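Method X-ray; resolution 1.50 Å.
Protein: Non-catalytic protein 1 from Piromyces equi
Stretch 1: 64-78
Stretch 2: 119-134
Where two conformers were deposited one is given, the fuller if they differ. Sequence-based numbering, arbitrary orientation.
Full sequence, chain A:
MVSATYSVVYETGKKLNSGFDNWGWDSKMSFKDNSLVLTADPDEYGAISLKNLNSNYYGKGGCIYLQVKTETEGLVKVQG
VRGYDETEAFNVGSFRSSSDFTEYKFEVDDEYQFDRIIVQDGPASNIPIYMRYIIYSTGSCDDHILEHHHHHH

Stretch 1, residues 64-78: IYLQVKTETEGLVKV
Stretch 2 (119-134) VQDGPASNIPIYMRYI

Two strand pairs joined by irregular chain illustrate a general principle: backbone pairing sets the register, and side-chain and backbone hydrogen bonds of the loops join the stretches where the strands break off. In this non-catalytic protein, strands 64-70 and 74-78 belong to the first stretch, and each runs antiparallel to a strand of the second, at 155° to strand 129-134 and 152° to the strand that includes 119-121. The contact buries 1108 Å², both sides summed.

The residue most covered by its partner stretch is Thr 72, with 83 Å² hidden, and it lies in the loop between strands 64-70 and 74-78. With phi/psi -106/-157°, its CA-to-CB bond points toward the second stretch, and chi1 is t; Thr 72 OG1 donates a hydrogen bond to Asp 121 OD1 at 2.9 Å. Threonine suits the site because it is two-sided: while the hydroxyl meets the carboxylate, Thr 72 CG2 packs 3.5 Å from Ile 129 CG1. The acceptor is held in place by its own loop: Asp 121 OD2 accepts from Ser 125 OG at 2.7 Å and from Ser 125 N at 3.0 Å, just beyond the type I turn from Asp 121 to Ala 124. Thr 70, also t, prepares the approach: its OG1 accepts from Thr 72 N at 3.1 Å and donates to Pro 128 O at 2.9 Å. A water links Glu 71 N (3.0 Å) to Pro 128 O (2.8 Å). Backbone joins the loops too, Gly 122 N donating to Glu 73 O at 3.2 Å.

Gln 67, with 75 Å² covered, anchors the longer ladder. It forms a hydrogen-bonded pair with Arg 132, Gln 67 N to Arg 132 O at 2.9 Å and Arg 132 N to Gln 67 O at 3.0 Å. Its extended side chain (m, t, chi3 -169°) brings Gln 67 CD to 3.4 Å from Tyr 133 CD2, at the ring edge. Tyr 133 itself has an unusual strand backbone, phi/psi 54/55°.

Two residues along, Tyr 130 (69 Å² covered, chi1 m, chi2 89°) pairs with Lys 69: Lys 69 N reaches Tyr 130 O at 2.8 Å, and Tyr 130 N reaches Lys 69 O at 2.9 Å. The lysine runs t, t, p, t, leaving NZ 5.3 Å from the centroid of the Tyr 130 ring, at most a weak cation-pi attraction. Gln 67, Arg 132, Lys 69 and Tyr 130 share one partly exposed face, suited to long polar side chains that reach outward from the sheet, with the Tyr 130 ring among them.

The other face is buried and mostly apolar, with Thr 70 at one end. Val 68 opposes Met 131 in a non-hydrogen-bonded pair, and Val 68 CG1 packs 3.7 Å from Ile 129 CG2; both valine and isoleucine branch at CB, a shape well suited to strands.

The second ladder repeats the pattern. Leu 75 N donates to Gln 120 O at 3.0 Å and Gln 120 N to Leu 75 O at 2.9 Å, with Val 76 opposite Val 119. At Gly 74, phi/psi 170/-157°, an ideal CB would lie 2.0 Å from Gln 120 O, a clash that glycine avoids.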

ATOM      1  N   ILE A  64       3.269  -1.849   7.436  1.00  7.95           N
ATOM      2  CA  ILE A  64       2.206  -1.558   6.486  1.00  8.03           C
ATOM      3  C   ILE A  64       1.166  -2.676   6.577  1.00  7.79           C
ATOM      4  O   ILE A  64       1.490  -3.852   6.379  1.00  8.53           O
ATOM      5  CB  ILE A  64       2.757  -1.445   5.036  1.00  8.14           C
ATOM      6  CG1 ILE A  64       3.699  -0.237   4.898  1.00  8.03           C
ATOM      7  CG2 ILE A  64       1.626  -1.345   4.013  1.00  9.03           C
ATOM      8  CD1 ILE A  64       4.602  -0.266   3.686  1.00  8.30           C
ATOM      9  N   TYR A  65      -0.074  -2.292   6.861  1.00  7.63           N
ATOM     10  CA  TYR A  65      -1.228  -3.192   6.929  1.00  7.57           C
ATOM     11  C   TYR A  65      -2.182  -2.841   5.799  1.00  7.72           C
ATOM     12  O   TYR A  65      -2.406  -1.655   5.511  1.00  8.10           O
ATOM     13  CB  TYR A  65      -1.948  -3.035   8.271  1.00  8.14           C
ATOM     14  CG  TYR A  65      -3.257  -3.775   8.375  1.00  8.18           C
ATOM     15  CD1 TYR A  65      -4.422  -3.216   7.903  1.00  9.59           C
ATOM     16  CD2 TYR A  65      -3.327  -5.034   8.958  1.00  8.82           C
ATOM     17  CE1 TYR A  65      -5.640  -3.894   8.002  1.00  9.81           C
ATOM     18  CE2 TYR A  65      -4.540  -5.720   9.049  1.00  8.90           C
ATOM     19  CZ  TYR A  65      -5.679  -5.142   8.573  1.00 10.58           C
ATOM     20  OH  TYR A  65      -6.895  -5.811   8.653  1.00 12.51           O
ATOM     21  N   LEU A  66      -2.758  -3.856   5.167  1.00  7.27           N
ATOM     22  CA  LEU A  66      -3.933  -3.665   4.302  1.00  7.55           C
ATOM     23  C   LEU A  66      -4.660  -4.980   4.105  1.00  7.65           C
ATOM     24  O   LEU A  66      -4.114  -6.059   4.412  1.00  7.54           O
ATOM     25  CB  LEU A  66      -3.550  -3.052   2.947  1.00  7.73           C
ATOM     26  CG  LEU A  66      -2.938  -3.972   1.889  1.00  9.81           C
ATOM     27  CD1 LEU A  66      -2.894  -3.258   0.534  1.00 10.59           C
ATOM     28  CD2 LEU A  66      -1.567  -4.421   2.285  1.00 12.44           C
ATOM     29  N   GLN A  67      -5.877  -4.871   3.595  1.00  7.03           N
ATOM     30  CA  GLN A  67      -6.646  -6.030   3.141  1.00  8.24           C
ATOM     31  C   GLN A  67      -6.748  -6.011   1.614  1.00  7.71           C
ATOM     32  O   GLN A  67      -6.956  -4.954   1.007  1.00  8.04           O
ATOM     33  CB  GLN A  67      -8.040  -6.043   3.770  1.00  8.64           C
ATOM     34  CG  GLN A  67      -8.007  -6.104   5.288  1.00  9.77           C
ATOM     35  CD  GLN A  67      -9.369  -6.190   5.944  1.00 12.16           C
ATOM     36  OE1 GLN A  67      -9.475  -6.048   7.176  1.00 18.68           O
ATOM     37  NE2 GLN A  67     -10.408  -6.382   5.151  1.00 14.27           N
ATOM     38  N   VAL A  68      -6.604  -7.193   1.016  1.00  7.55           N
ATOM     39  CA  VAL A  68      -6.661  -7.342  -0.442  1.00  7.90           C
ATOM     40  C   VAL A  68      -7.612  -8.478  -0.812  1.00  7.95           C
ATOM     41  O   VAL A  68      -7.627  -9.519  -0.143  1.00  8.51           O
ATOM     42  CB  VAL A  68      -5.282  -7.668  -1.033  1.00  8.30           C
ATOM     43  CG1 VAL A  68      -5.344  -7.676  -2.562  1.00  8.62           C
ATOM     44  CG2 VAL A  68      -4.252  -6.663  -0.550  1.00  9.25           C
ATOM     45  N   LYS A  69      -8.390  -8.270  -1.883  1.00  7.84           N
ATOM     46  CA  LYS A  69      -9.220  -9.294  -2.524  1.00  8.51           C
ATOM     47  C   LYS A  69      -8.903  -9.209  -3.998  1.00  7.73           C
ATOM     48  O   LYS A  69      -9.004  -8.138  -4.588  1.00  7.93           O
ATOM     49  CB  LYS A  69     -10.709  -9.010  -2.281  1.00  8.89           C
ATOM     50  CG  LYS A  69     -11.636  -9.945  -3.043  1.00  9.23           C
ATOM     51  CD  LYS A  69     -13.098  -9.647  -2.753  1.00 11.21           C
ATOM     52  CE  LYS A  69     -13.580  -8.402  -3.390  1.00 14.93           C
ATOM     53  NZ  LYS A  69     -15.059  -8.228  -3.153  1.00 18.45           N
ATOM     54  N   THR A  70      -8.517 -10.322  -4.611  1.00  7.89           N
ATOM     55  CA  THR A  70      -8.127 -10.311  -6.023  1.00  8.07           C
ATOM     56  C   THR A  70      -7.938 -11.711  -6.580  1.00  8.08           C
ATOM     57  O   THR A  70      -7.642 -12.647  -5.834  1.00  8.16           O
ATOM     58  CB  THR A  70      -6.794  -9.508  -6.220  1.00  8.08           C
ATOM     59  OG1 THR A  70      -6.525  -9.350  -7.623  1.00  7.83           O
ATOM     60  CG2 THR A  70      -5.621 -10.190  -5.561  1.00  7.68           C
ATOM     61  N   GLU A  71      -8.059 -11.825  -7.904  1.00  8.98           N
ATOM     62  CA  GLU A  71      -7.723 -13.048  -8.628  1.00  9.92           C
ATOM     63  C   GLU A  71      -6.292 -13.070  -9.182  1.00 10.15           C
ATOM     64  O   GLU A  71      -5.851 -14.073  -9.741  1.00 11.70           O
ATOM     65  CB  GLU A  71      -8.726 -13.279  -9.760  1.00 10.47           C
ATOM     66  CG  GLU A  71     -10.133 -13.606  -9.303  0.50 11.04           C
ATOM     67  CD  GLU A  71     -11.021 -13.944 -10.481  0.50 12.58           C
ATOM     68  OE1 GLU A  71     -10.928 -15.084 -10.984  0.50 16.88           O
ATOM     69  OE2 GLU A  71     -11.776 -13.055 -10.925  0.50 15.16           O
ATOM     70  N   THR A  72      -5.553 -11.968  -9.040  1.00  8.79           N
ATOM     71  CA  THR A  72      -4.155 -11.942  -9.427  1.00  9.33           C
ATOM     72  C   THR A  72      -3.265 -11.959  -8.156  1.00  8.83           C
ATOM     73  O   THR A  72      -3.676 -12.457  -7.112  1.00  9.36           O
ATOM     74  CB  THR A  72      -3.863 -10.783 -10.424  1.00  9.47           C
ATOM     75  OG1 THR A  72      -2.543 -10.926 -10.971  1.00 10.05           O
ATOM     76  CG2 THR A  72      -4.018  -9.391  -9.790  1.00  9.19           C
ATOM     77  N   GLU A  73      -2.036 -11.477  -8.276  1.00  9.45           N
ATOM     78  CA  GLU A  73      -1.060 -11.511  -7.195  1.00  9.88           C
ATOM     79  C   GLU A  73      -0.034 -10.437  -7.473  1.00  9.10           C
ATOM     80  O   GLU A  73       0.000  -9.867  -8.570  1.00  8.89           O
ATOM     81  CB  GLU A  73      -0.394 -12.882  -7.106  1.00 10.08           C
ATOM     82  CG  GLU A  73       0.346 -13.316  -8.370  1.00 13.04           C
ATOM     83  CD  GLU A  73       0.881 -14.733  -8.281  1.00 17.37           C
ATOM     84  OE1 GLU A  73       0.126 -15.636  -7.846  1.00 27.04           O
ATOM     85  OE2 GLU A  73       2.056 -14.952  -8.640  1.00 25.34           O
ATOM     86  N   GLY A  74       0.840 -10.182  -6.513  1.00  7.94           N
ATOM     87  CA  GLY A  74       1.845  -9.166  -6.741  1.00  8.35           C
ATOM     88  C   GLY A  74       2.658  -8.762  -5.543  1.00  8.43           C
ATOM     89  O   GLY A  74       2.810  -9.524  -4.604  1.00  8.44           O
ATOM     90  N   LEU A  75       3.214  -7.550  -5.612  1.00  8.92           N
ATOM     91  CA  LEU A  75       4.191  -7.062  -4.653  1.00  8.94           C
ATOM     92  C   LEU A  75       3.736  -5.787  -3.975  1.00  9.05           C
ATOM     93  O   LEU A  75       3.002  -4.977  -4.551  1.00  8.85           O
ATOM     94  CB  LEU A  75       5.513  -6.787  -5.365  1.00 10.39           C
ATOM     95  CG  LEU A  75       6.225  -8.037  -5.917  1.00 12.85           C
ATOM     96  CD1 LEU A  75       7.448  -7.717  -6.726  1.00 14.94           C
ATOM     97  CD2 LEU A  75       6.612  -8.978  -4.810  1.00 15.89           C
ATOM     98  N   VAL A  76       4.141  -5.639  -2.720  1.00  7.98           N
ATOM     99  CA  VAL A  76       4.037  -4.384  -1.968  1.00  8.24           C
ATOM    100  C   VAL A  76       5.461  -3.875  -1.716  1.00  7.76           C
ATOM    101  O   VAL A  76       6.364  -4.633  -1.344  1.00  8.24           O
ATOM    102  CB  VAL A  76       3.253  -4.582  -0.661  1.00  8.28           C
ATOM    103  CG1 VAL A  76       3.106  -3.275   0.101  1.00  9.42           C
ATOM    104  CG2 VAL A  76       1.872  -5.150  -0.971  1.00  9.72           C
ATOM    105  N   LYS A  77       5.662  -2.588  -1.979  1.00  7.19           N
ATOM    106  CA  LYS A  77       6.981  -1.978  -1.906  1.00  7.76           C
ATOM    107  C   LYS A  77       6.871  -0.604  -1.255  1.00  6.68           C
ATOM    108  O   LYS A  77       5.780  -0.067  -1.094  1.00  7.20           O
ATOM    109  CB  LYS A  77       7.571  -1.798  -3.306  1.00  7.78           C
ATOM    110  CG  LYS A  77       7.573  -3.036  -4.197  1.00  9.40           C
ATOM    111  CD  LYS A  77       8.106  -2.698  -5.563  1.00 11.15           C
ATOM    112  CE  LYS A  77       8.171  -3.868  -6.529  1.00 13.47           C
ATOM    113  NZ  LYS A  77       9.151  -3.529  -7.574  1.00 20.31           N
ATOM    114  N   VAL A  78       8.019  -0.025  -0.936  1.00  7.21           N
ATOM    115  CA  VAL A  78       8.117   1.393  -0.586  1.00  6.90           C
ATOM    116  C   VAL A  78       9.064   2.103  -1.559  1.00  6.58           C
ATOM    117  O   VAL A  78       9.951   1.477  -2.139  1.00  7.02           O
ATOM    118  CB  VAL A  78       8.574   1.627   0.897  1.00  6.81           C
ATOM    119  CG1 VAL A  78       7.565   1.015   1.855  1.00  7.27           C
ATOM    120  CG2 VAL A  78       9.955   1.094   1.149  1.00  7.98           C
ATOM    121  N   VAL A 119       1.670  -0.733  -4.473  1.00  7.08           N
ATOM    122  CA  VAL A 119       1.037  -2.049  -4.689  1.00  7.12           C
ATOM    123  C   VAL A 119       1.106  -2.266  -6.191  1.00  6.97           C
ATOM    124  O   VAL A 119       0.725  -1.378  -6.947  1.00  6.73           O
ATOM    125  CB  VAL A 119      -0.417  -2.121  -4.193  1.00  7.27           C
ATOM    126  CG1 VAL A 119      -1.000  -3.521  -4.374  1.00  7.56           C
ATOM    127  CG2 VAL A 119      -0.481  -1.740  -2.715  1.00  7.73           C
ATOM    128  N   GLN A 120       1.593  -3.428  -6.621  1.00  7.46           N
ATOM    129  CA  GLN A 120       1.930  -3.654  -8.022  1.00  8.32           C
ATOM    130  C   GLN A 120       1.504  -5.051  -8.485  1.00  8.16           C
ATOM    131  O   GLN A 120       1.656  -6.029  -7.743  1.00  8.06           O
ATOM    132  CB  GLN A 120       3.449  -3.435  -8.203  1.00  9.50           C
ATOM    133  CG  GLN A 120       3.909  -3.220  -9.595  1.00 10.58           C
ATOM    134  CD  GLN A 120       5.259  -2.484  -9.700  1.00 10.00           C
ATOM    135  OE1 GLN A 120       6.029  -2.316  -8.725  1.00 12.38           O
ATOM    136  NE2 GLN A 120       5.547  -2.044 -10.893  1.00 10.85           N
ATOM    137  N   ASP A 121       0.962  -5.129  -9.697  1.00  8.12           N
ATOM    138  CA  ASP A 121       0.491  -6.389 -10.306  1.00  8.41           C
ATOM    139  C   ASP A 121       1.612  -7.158 -10.987  1.00  9.23           C
ATOM    140  O   ASP A 121       1.971  -6.850 -12.110  1.00 10.41           O
ATOM    141  CB  ASP A 121      -0.614  -6.081 -11.332  1.00  8.70           C
ATOM    142  CG  ASP A 121      -1.251  -7.321 -11.904  1.00  9.92           C
ATOM    143  OD1 ASP A 121      -1.025  -8.441 -11.377  1.00 12.74           O
ATOM    144  OD2 ASP A 121      -2.078  -7.157 -12.822  1.00  9.89           O
ATOM    145  N   GLY A 122       2.116  -8.196 -10.327  1.00  9.39           N
ATOM    146  CA  GLY A 122       3.297  -8.906 -10.815  1.00  9.05           C
ATOM    147  C   GLY A 122       3.115  -9.578 -12.162  1.00  9.15           C
ATOM    148  O   GLY A 122       3.962  -9.418 -13.047  1.00  9.65           O
ATOM    149  N   PRO A 123       2.039 -10.357 -12.315  1.00  8.92           N
ATOM    150  CA  PRO A 123       1.764 -10.972 -13.609  1.00  9.03           C
ATOM    151  C   PRO A 123       1.339 -10.075 -14.765  1.00  8.98           C
ATOM    152  O   PRO A 123       1.110 -10.612 -15.853  1.00 10.35           O
ATOM    153  CB  PRO A 123       0.618 -11.946 -13.308  1.00  9.33           C
ATOM    154  CG  PRO A 123       0.672 -12.160 -11.858  1.00  9.86           C
ATOM    155  CD  PRO A 123       1.128 -10.859 -11.276  1.00 10.21           C
ATOM    156  N   ALA A 124       1.218  -8.759 -14.578  1.00  9.25           N
ATOM    157  CA  ALA A 124       0.750  -7.861 -15.639  1.00  9.24           C
ATOM    158  C   ALA A 124      -0.540  -8.397 -16.261  1.00  9.71           C
ATOM    159  O   ALA A 124      -0.639  -8.618 -17.462  1.00 10.29           O
ATOM    160  CB  ALA A 124       1.835  -7.675 -16.690  1.00  9.03           C
ATOM    161  N   SER A 125      -1.544  -8.556 -15.406  1.00  9.52           N
ATOM    162  CA  SER A 125      -2.757  -9.322 -15.700  1.00  9.43           C
ATOM    163  C   SER A 125      -3.971  -8.512 -16.135  1.00  9.73           C
ATOM    164  O   SER A 125      -4.948  -9.090 -16.615  1.00 10.33           O
ATOM    165  CB  SER A 125      -3.167 -10.110 -14.454  1.00 10.29           C
ATOM    166  OG  SER A 125      -3.637  -9.243 -13.438  1.00 10.17           O
ATOM    167  N   ASN A 126      -3.957  -7.206 -15.879  1.00  9.63           N
ATOM    168  CA  ASN A 126      -5.117  -6.348 -16.141  1.00  9.70           C
ATOM    169  C   ASN A 126      -6.346  -6.771 -15.332  1.00  9.98           C
ATOM    170  O   ASN A 126      -7.472  -6.400 -15.690  1.00 11.83           O
ATOM    171  CB  ASN A 126      -5.439  -6.313 -17.659  1.00 10.07           C
ATOM    172  CG  ASN A 126      -6.401  -5.203 -18.062  1.00 10.62           C
ATOM    173  OD1 ASN A 126      -6.243  -4.016 -17.714  1.00 13.12           O
ATOM    174  ND2 ASN A 126      -7.409  -5.583 -18.832  1.00 11.43           N
ATOM    175  N   ILE A 127      -6.118  -7.473 -14.213  1.00  9.20           N
ATOM    176  CA  ILE A 127      -7.190  -7.954 -13.315  1.00  9.35           C
ATOM    177  C   ILE A 127      -7.283  -7.015 -12.109  1.00  9.29           C
ATOM    178  O   ILE A 127      -6.261  -6.667 -11.536  1.00  9.30           O
ATOM    179  CB  ILE A 127      -6.870  -9.373 -12.801  1.00  9.15           C
ATOM    180  CG1 ILE A 127      -6.996 -10.386 -13.961  1.00  9.03           C
ATOM    181  CG2 ILE A 127      -7.784  -9.789 -11.634  1.00  9.83           C
ATOM    182  CD1 ILE A 127      -6.551 -11.765 -13.609  1.00 10.54           C
ATOM    183  N   PRO A 128      -8.496  -6.614 -11.713  1.00  8.90           N
ATOM    184  CA  PRO A 128      -8.601  -5.685 -10.589  1.00  8.49           C
ATOM    185  C   PRO A 128      -8.097  -6.273  -9.266  1.00  8.20           C
ATOM    186  O   PRO A 128      -8.299  -7.459  -8.964  1.00  8.33           O
ATOM    187  CB  PRO A 128     -10.089  -5.344 -10.537  1.00  8.74           C
ATOM    188  CG  PRO A 128     -10.759  -6.512 -11.177  1.00 10.19           C
ATOM    189  CD  PRO A 128      -9.819  -6.936 -12.281  1.00  9.44           C
ATOM    190  N   ILE A 129      -7.424  -5.414  -8.500  1.00  7.62           N
ATOM    191  CA  ILE A 129      -6.917  -5.710  -7.168  1.00  7.38           C
ATOM    192  C   ILE A 129      -7.674  -4.788  -6.220  1.00  7.38           C
ATOM    193  O   ILE A 129      -7.484  -3.566  -6.269  1.00  7.27           O
ATOM    194  CB  ILE A 129      -5.389  -5.470  -7.099  1.00  7.07           C
ATOM    195  CG1 ILE A 129      -4.667  -6.405  -8.083  1.00  7.68           C
ATOM    196  CG2 ILE A 129      -4.876  -5.679  -5.675  1.00  7.64           C
ATOM    197  CD1 ILE A 129      -3.300  -5.931  -8.458  1.00  8.02           C
ATOM    198  N   TYR A 130      -8.557  -5.366  -5.406  1.00  7.13           N
ATOM    199  CA  TYR A 130      -9.420  -4.613  -4.495  1.00  7.34           C
ATOM    200  C   TYR A 130      -8.787  -4.508  -3.119  1.00  7.71           C
ATOM    201  O   TYR A 130      -8.312  -5.504  -2.561  1.00  7.83           O
ATOM    202  CB  TYR A 130     -10.798  -5.299  -4.354  1.00  8.40           C
ATOM    203  CG  TYR A 130     -11.544  -5.480  -5.663  1.00  8.54           C
ATOM    204  CD1 TYR A 130     -11.366  -6.620  -6.424  1.00  7.52           C
ATOM    205  CD2 TYR A 130     -12.437  -4.516  -6.122  1.00  9.69           C
ATOM    206  CE1 TYR A 130     -12.041  -6.802  -7.619  1.00  9.84           C
ATOM    207  CE2 TYR A 130     -13.115  -4.676  -7.328  1.00 10.54           C
ATOM    208  CZ  TYR A 130     -12.923  -5.829  -8.062  1.00 10.44           C
ATOM    209  OH  TYR A 130     -13.595  -5.992  -9.277  1.00 12.85           O
ATOM    210  N   MET A 131      -8.770  -3.293  -2.570  1.00  7.07           N
ATOM    211  CA  MET A 131      -8.073  -3.045  -1.305  1.00  7.45           C
ATOM    212  C   MET A 131      -8.957  -2.280  -0.325  1.00  7.43           C
ATOM    213  O   MET A 131      -9.750  -1.432  -0.725  1.00  7.12           O
ATOM    214  CB  MET A 131      -6.781  -2.250  -1.555  1.00  7.24           C
ATOM    215  CG  MET A 131      -5.750  -3.075  -2.293  1.00  8.05           C
ATOM    216  SD  MET A 131      -4.401  -2.107  -2.963  1.00  9.56           S
ATOM    217  CE  MET A 131      -5.087  -1.683  -4.542  1.00 12.55           C
ATOM    218  N   ARG A 132      -8.771  -2.564   0.964  1.00  7.12           N
ATOM    219  CA  ARG A 132      -9.412  -1.811   2.034  1.00  7.61           C
ATOM    220  C   ARG A 132      -8.446  -1.645   3.198  1.00  7.94           C
ATOM    221  O   ARG A 132      -7.515  -2.433   3.354  1.00  7.51           O
ATOM    222  CB  ARG A 132     -10.671  -2.532   2.551  1.00  7.90           C
ATOM    223  CG  ARG A 132     -11.828  -2.537   1.579  1.00  8.32           C
ATOM    224  CD  ARG A 132     -12.986  -3.395   2.091  1.00  9.66           C
ATOM    225  NE  ARG A 132     -14.101  -3.379   1.147  1.00  9.52           N
ATOM    226  CZ  ARG A 132     -15.131  -4.222   1.167  1.00 10.47           C
ATOM    227  NH1 ARG A 132     -15.217  -5.147   2.106  1.00 14.21           N
ATOM    228  NH2 ARG A 132     -16.054  -4.152   0.224  1.00 11.96           N
ATOM    229  N   TYR A 133      -8.692  -0.639   4.028  1.00  7.51           N
ATOM    230  CA  TYR A 133      -7.984  -0.473   5.305  1.00  8.56           C
ATOM    231  C   TYR A 133      -6.459  -0.459   5.129  1.00  8.03           C
ATOM    232  O   TYR A 133      -5.741  -1.219   5.769  1.00  8.30           O
ATOM    233  CB  TYR A 133      -8.426  -1.525   6.345  1.00 10.38           C
ATOM    234  CG  TYR A 133      -9.921  -1.749   6.432  1.00 12.46           C
ATOM    235  CD1 TYR A 133     -10.785  -0.757   6.855  1.00 14.59           C
ATOM    236  CD2 TYR A 133     -10.451  -2.962   6.053  1.00 14.74           C
ATOM    237  CE1 TYR A 133     -12.197  -1.002   6.905  1.00 13.25           C
ATOM    238  CE2 TYR A 133     -11.801  -3.215   6.096  1.00 16.37           C
ATOM    239  CZ  TYR A 133     -12.666  -2.250   6.513  1.00 13.46           C
ATOM    240  OH  TYR A 133     -14.014  -2.573   6.526  1.00 18.34           O
ATOM    241  N   ILE A 134      -5.995   0.436   4.274  1.00  8.13           N
ATOM    242  CA  ILE A 134      -4.574   0.655   4.072  1.00  8.02           C
ATOM    243  C   ILE A 134      -4.095   1.574   5.190  1.00  8.60           C
ATOM    244  O   ILE A 134      -4.490   2.739   5.260  1.00  8.92           O
ATOM    245  CB  ILE A 134      -4.273   1.286   2.696  1.00  7.95           C
ATOM    246  CG1 ILE A 134      -4.824   0.394   1.572  1.00  7.46           C
ATOM    247  CG2 ILE A 134      -2.759   1.479   2.557  1.00  8.26           C
ATOM    248  CD1 ILE A 134      -4.727   1.037   0.192  1.00  9.45           C
TER
HETATM  249  O   HOH W   1     -13.373  -5.903   4.533  0.50 18.12           O
HETATM  250  O   HOH W   2      -9.883  -9.751  -9.013  1.00  9.08           O
HETATM  251  O   HOH W   3       8.389  -0.940  -8.175  1.00 25.26           O